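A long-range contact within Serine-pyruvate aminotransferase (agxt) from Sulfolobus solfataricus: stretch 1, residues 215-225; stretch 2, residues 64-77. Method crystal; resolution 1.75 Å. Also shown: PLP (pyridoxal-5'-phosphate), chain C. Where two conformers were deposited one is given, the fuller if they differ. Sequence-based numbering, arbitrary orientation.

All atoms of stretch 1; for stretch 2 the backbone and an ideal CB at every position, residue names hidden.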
# COMPACT_ATOMS: atom_id res chain seq x y z
N SER A 215 4.32 -1.14 22.28
CA SER A 215 5.16 -0.23 21.52
C SER A 215 4.43 1.06 21.24
O SER A 215 3.26 1.18 21.57
CB SER A 215 5.57 -0.85 20.17
OG SER A 215 4.53 -0.67 19.21
N ILE A 216 5.13 2.00 20.63
CA ILE A 216 4.52 3.29 20.26
C ILE A 216 3.92 3.26 18.85
O ILE A 216 3.48 4.33 18.35
CB ILE A 216 5.54 4.45 20.35
CG1 ILE A 216 6.70 4.26 19.34
CG2 ILE A 216 6.05 4.57 21.82
CD1 ILE A 216 7.86 5.25 19.53
N ALA A 217 3.89 2.10 18.20
CA ALA A 217 3.34 2.03 16.82
C ALA A 217 1.86 2.43 16.76
O ALA A 217 1.12 2.34 17.75
CB ALA A 217 3.55 0.63 16.23
N GLY A 218 1.45 2.88 15.58
CA GLY A 218 0.04 2.99 15.25
C GLY A 218 -0.60 1.62 15.06
O GLY A 218 -0.20 0.61 15.66
N TYR A 219 -1.63 1.60 14.25
CA TYR A 219 -2.36 0.38 13.98
C TYR A 219 -1.89 -0.30 12.69
O TYR A 219 -1.35 -1.41 12.73
CB TYR A 219 -3.85 0.69 13.91
CG TYR A 219 -4.75 -0.53 13.96
CD1 TYR A 219 -4.90 -1.27 15.14
CD2 TYR A 219 -5.42 -0.96 12.81
CE1 TYR A 219 -5.73 -2.39 15.18
CE2 TYR A 219 -6.27 -2.07 12.84
CZ TYR A 219 -6.42 -2.77 14.02
OH TYR A 219 -7.25 -3.85 14.04
N TYR A 220 -2.11 0.33 11.53
CA TYR A 220 -1.71 -0.25 10.24
C TYR A 220 -0.24 -0.66 10.14
O TYR A 220 0.07 -1.66 9.47
CB TYR A 220 -1.99 0.73 9.10
CG TYR A 220 -2.24 0.08 7.76
CD1 TYR A 220 -3.36 -0.71 7.55
CD2 TYR A 220 -1.36 0.30 6.69
CE1 TYR A 220 -3.60 -1.31 6.28
CE2 TYR A 220 -1.60 -0.26 5.43
CZ TYR A 220 -2.71 -1.06 5.25
OH TYR A 220 -2.91 -1.60 4.00
N LEU A 221 0.64 0.08 10.80
CA LEU A 221 2.09 -0.15 10.68
C LEU A 221 2.70 -0.81 11.89
O LEU A 221 3.93 -0.85 12.02
CB LEU A 221 2.87 1.13 10.35
CG LEU A 221 2.41 1.83 9.05
CD1 LEU A 221 3.22 3.11 8.79
CD2 LEU A 221 2.47 0.92 7.85
N ASP A 222 1.86 -1.31 12.80
CA ASP A 222 2.40 -2.15 13.88
C ASP A 222 2.66 -3.53 13.29
O ASP A 222 1.73 -4.20 12.82
CB ASP A 222 1.43 -2.19 15.06
CG ASP A 222 1.93 -3.05 16.23
OD1 ASP A 222 3.01 -3.69 16.13
OD2 ASP A 222 1.21 -3.09 17.25
N LEU A 223 3.94 -3.92 13.25
CA LEU A 223 4.38 -5.19 12.72
C LEU A 223 3.73 -6.39 13.45
O LEU A 223 3.56 -7.45 12.83
CB LEU A 223 5.91 -5.30 12.73
CG LEU A 223 6.66 -4.33 11.80
CD1 LEU A 223 8.18 -4.42 12.04
CD2 LEU A 223 6.28 -4.58 10.31
N ARG A 224 3.31 -6.20 14.70
CA ARG A 224 2.51 -7.21 15.42
C ARG A 224 1.23 -7.61 14.69
O ARG A 224 0.81 -8.76 14.77
CB ARG A 224 2.19 -6.78 16.85
CG ARG A 224 3.40 -6.59 17.73
CD ARG A 224 3.07 -5.85 19.03
NE ARG A 224 4.30 -5.58 19.77
CZ ARG A 224 5.19 -4.67 19.43
NH1 ARG A 224 5.00 -3.89 18.36
NH2 ARG A 224 6.28 -4.52 20.17
N ASN A 225 0.59 -6.67 13.99
CA ASN A 225 -0.63 -6.97 13.29
C ASN A 225 -0.42 -7.77 12.01
O ASN A 225 -1.32 -8.50 11.58
CB ASN A 225 -1.42 -5.67 13.02
CG ASN A 225 -1.97 -5.08 14.29
OD1 ASN A 225 -2.37 -5.82 15.19
ND2 ASN A 225 -2.00 -3.76 14.38
N UNK A 64 9.06 3.71 2.67
CA UNK A 64 8.68 4.60 3.80
C UNK A 64 7.78 3.94 4.90
O UNK A 64 7.96 4.21 6.10
CB UNK A 64 7.94 5.82 3.23
N UNK A 65 6.85 3.07 4.49
CA UNK A 65 5.97 2.44 5.45
C UNK A 65 6.81 1.39 6.20
O UNK A 65 6.68 1.31 7.41
CB UNK A 65 4.75 1.82 4.77
N UNK A 66 7.73 0.76 5.49
CA UNK A 66 8.65 -0.19 6.17
C UNK A 66 9.48 0.56 7.22
O UNK A 66 9.57 0.13 8.36
CB UNK A 66 9.57 -0.88 5.16
N UNK A 67 10.06 1.68 6.84
CA UNK A 67 10.85 2.47 7.80
C UNK A 67 10.02 2.85 9.04
O UNK A 67 10.45 2.63 10.17
CB UNK A 67 11.38 3.74 7.12
N UNK A 68 8.82 3.40 8.82
CA UNK A 68 7.97 3.81 9.94
C UNK A 68 7.54 2.63 10.84
O UNK A 68 7.42 2.78 12.07
CB UNK A 68 6.73 4.52 9.40
N UNK A 69 7.32 1.47 10.22
CA UNK A 69 6.97 0.26 10.96
C UNK A 69 8.03 -0.14 12.04
O UNK A 69 7.72 -0.91 12.94
CB UNK A 69 6.79 -0.89 9.97
N UNK A 70 9.25 0.39 11.92
CA UNK A 70 10.31 0.18 12.94
C UNK A 70 9.89 0.76 14.31
O UNK A 70 10.34 0.30 15.36
CB UNK A 70 11.62 0.83 12.48
N UNK A 71 8.97 1.73 14.31
CA UNK A 71 8.36 2.20 15.58
C UNK A 71 7.72 1.08 16.43
O UNK A 71 7.48 1.27 17.65
CB UNK A 71 7.29 3.25 15.27
N UNK A 72 7.45 -0.08 15.79
CA UNK A 72 6.93 -1.29 16.43
C UNK A 72 7.91 -1.83 17.48
O UNK A 72 7.52 -2.65 18.34
CB UNK A 72 6.65 -2.36 15.38
N UNK A 73 9.16 -1.40 17.38
CA UNK A 73 10.23 -1.88 18.28
C UNK A 73 10.62 -0.86 19.36
O UNK A 73 11.60 -1.05 20.10
CB UNK A 73 11.47 -2.24 17.46
N UNK A 74 9.84 0.23 19.43
CA UNK A 74 10.21 1.38 20.26
C UNK A 74 9.21 1.68 21.37
O UNK A 74 8.02 1.32 21.30
CB UNK A 74 10.37 2.62 19.38
N UNK A 75 9.73 2.34 22.40
CA UNK A 75 8.94 2.72 23.57
C UNK A 75 9.10 4.22 23.80
O UNK A 75 10.07 4.82 23.33
CB UNK A 75 9.37 1.93 24.81
N UNK A 76 8.15 4.83 24.54
CA UNK A 76 8.30 6.28 24.71
C UNK A 76 9.67 6.63 25.35
O UNK A 76 10.16 5.87 26.22
CB UNK A 76 7.16 6.82 25.57
N UNK A 77 10.26 7.73 24.88
CA UNK A 77 11.55 8.24 25.37
C UNK A 77 12.79 7.44 24.96
O UNK A 77 13.90 7.76 25.37
CB UNK A 77 11.50 8.30 26.90
N1 PLP C . 14.95 4.95 1.25
C2 PLP C . 15.68 5.04 0.08
C2A PLP C . 17.17 4.87 0.15
C3 PLP C . 15.03 5.27 -1.15
O3 PLP C . 15.69 5.31 -2.19
C4 PLP C . 13.64 5.41 -1.21
C4A PLP C . 12.96 5.62 -2.57
C5 PLP C . 12.93 5.33 0.01
C6 PLP C . 13.59 5.08 1.23
C5A PLP C . 11.44 5.48 0.10
O4P PLP C . 10.72 4.41 -0.51
P PLP C . 9.21 4.54 -0.98
O1P PLP C . 8.95 3.17 -1.53
O2P PLP C . 9.28 5.61 -2.02
O3P PLP C . 8.48 4.90 0.26

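Position 64 lies in a helix with nothing of stretch 1 near its CB, but the PLP phosphate sits close to its backbone, so a small residue with a hydroxyl would suit it. It is T64, whose N and OG1 both donate to PLP O3P, at 2.7 Å and 2.5 Å.

At position 65 the CA-to-CB bond points toward stretch 1, and the ideal CB stands 3.9 Å from L221 CD2. A small side chain, such as alanine, serine or cysteine, would pack there. The residue is S65, whose CB rests against that methyl.

Positions 66 and 67 meet nothing of stretch 1. They are A66, pointing away, and M67, whose SD comes within 3.9 Å of PLP C6.

Position 68 points sideways, its ideal CB 3.8 Å from L221 CD1. A side chain with a methylene stem could cover that methyl, whether its end is polar or apolar. E68 does so, with CG 3.7 Å from L221 CD1, and its carboxylate is hydrogen-bonded elsewhere in the structure.

Position 69 points toward stretch 1 into a narrow space, its ideal CB 3.5 Å from L221 O and 3.7 Å from L223 CD2. Alanine, serine or perhaps cysteine would suit. S69 adopts the p rotamer; its OG packs 3.4 Å from L223 CD2 and donates to A66 O at 2.7 Å, satisfying the hydroxyl within its own stretch.

Position 70 opens a 3-10 segment and points away, leaving the choice free; it is V70.

Position 71 points toward I216 and A217, its ideal CB 4.2 Å from I216 CG1. Valine, threonine or alanine would be reasonable. T71 places CB 4.1 Å from I216 CG1, while its OG1 donates to E68 O at 2.7 Å and accepts from a water, at 3.0 Å, that in turn accepts from G218 N at 3.0 Å.

Position 72 points sideways, but stretch 1 crowds it with polar groups: L223 N lies 3.8 Å from the ideal CB and R224 NH1 3.7 Å. A short side chain with an acceptor would suit, serine being one of several candidates. S72, in the m rotamer, takes a nearly straight hydrogen bond from L223 N to OG (2.8 Å), and OG donates to S69 O (2.7 Å). Its carbonyl meets the edge of the guanidinium: R224 NH1 and NH2 donate to S72 O at 2.8 Å and 2.9 Å, while D222 OD1 holds NH1 of R224 in a salt bridge at 3.0 Å.

Position 73 points away; it is L73.

Position 74 points sideways, its ideal CB 3.6 Å from I216 CD1, inviting an apolar residue. L74 CB packs 3.7 Å from I216 CD1, and L74 O accepts from I216 N at 3.0 Å.

Position 75 points away and tolerates a long polar chain; it is K75.

At 76, with phi -58°, proline is permitted, and other apolar residues could also meet I216 CG2. P76 CD lies 3.5 Å from I216 CG2.

Position 77, at phi 73°, favours glycine, asparagine or aspartate; it is N77.

Stretch 2, residues 64-77: TSAMESVTSLLKPN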
# COMPACT_ATOMS: atom_id res chain seq x y z
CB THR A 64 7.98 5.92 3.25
OG1 THR A 64 8.81 6.46 2.22
CG2 THR A 64 7.78 6.91 4.35
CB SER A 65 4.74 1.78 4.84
OG SER A 65 5.03 0.78 3.89
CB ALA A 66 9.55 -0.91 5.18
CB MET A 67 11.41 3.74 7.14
CG MET A 67 12.50 3.51 6.07
SD MET A 67 12.75 4.99 5.04
CE MET A 67 13.80 6.02 6.12
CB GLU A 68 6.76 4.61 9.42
CG GLU A 68 5.84 5.14 10.53
CD GLU A 68 4.91 6.29 10.04
OE1 GLU A 68 4.87 6.59 8.82
OE2 GLU A 68 4.22 6.84 10.89
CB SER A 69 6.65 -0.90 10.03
OG SER A 69 7.83 -1.60 9.59
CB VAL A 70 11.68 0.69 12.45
CG1 VAL A 70 12.72 0.67 13.57
CG2 VAL A 70 12.16 -0.13 11.21
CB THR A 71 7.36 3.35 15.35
OG1 THR A 71 6.31 2.91 14.48
CG2 THR A 71 8.10 4.55 14.76
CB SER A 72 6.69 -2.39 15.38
OG SER A 72 5.70 -2.02 14.40
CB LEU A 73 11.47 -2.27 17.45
CG LEU A 73 11.23 -3.39 16.41
CD1 LEU A 73 12.50 -3.62 15.61
CD2 LEU A 73 10.73 -4.71 17.04
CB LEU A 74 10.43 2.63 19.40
CG LEU A 74 11.59 2.55 18.37
CD1 LEU A 74 11.64 3.78 17.50
CD2 LEU A 74 12.94 2.33 19.07
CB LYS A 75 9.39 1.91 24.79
CG LYS A 75 8.80 0.50 24.80
CD LYS A 75 9.14 -0.27 26.08
CE LYS A 75 8.32 -1.54 26.17
NZ LYS A 75 8.78 -2.47 27.24
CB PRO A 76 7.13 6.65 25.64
CG PRO A 76 6.11 5.59 25.39
CD PRO A 76 6.94 4.32 25.21
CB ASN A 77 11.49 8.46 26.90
CG ASN A 77 10.32 9.33 27.31
OD1 ASN A 77 10.10 10.40 26.73
ND2 ASN A 77 9.53 8.87 28.28
O HOH W 1 3.48 3.45 13.51
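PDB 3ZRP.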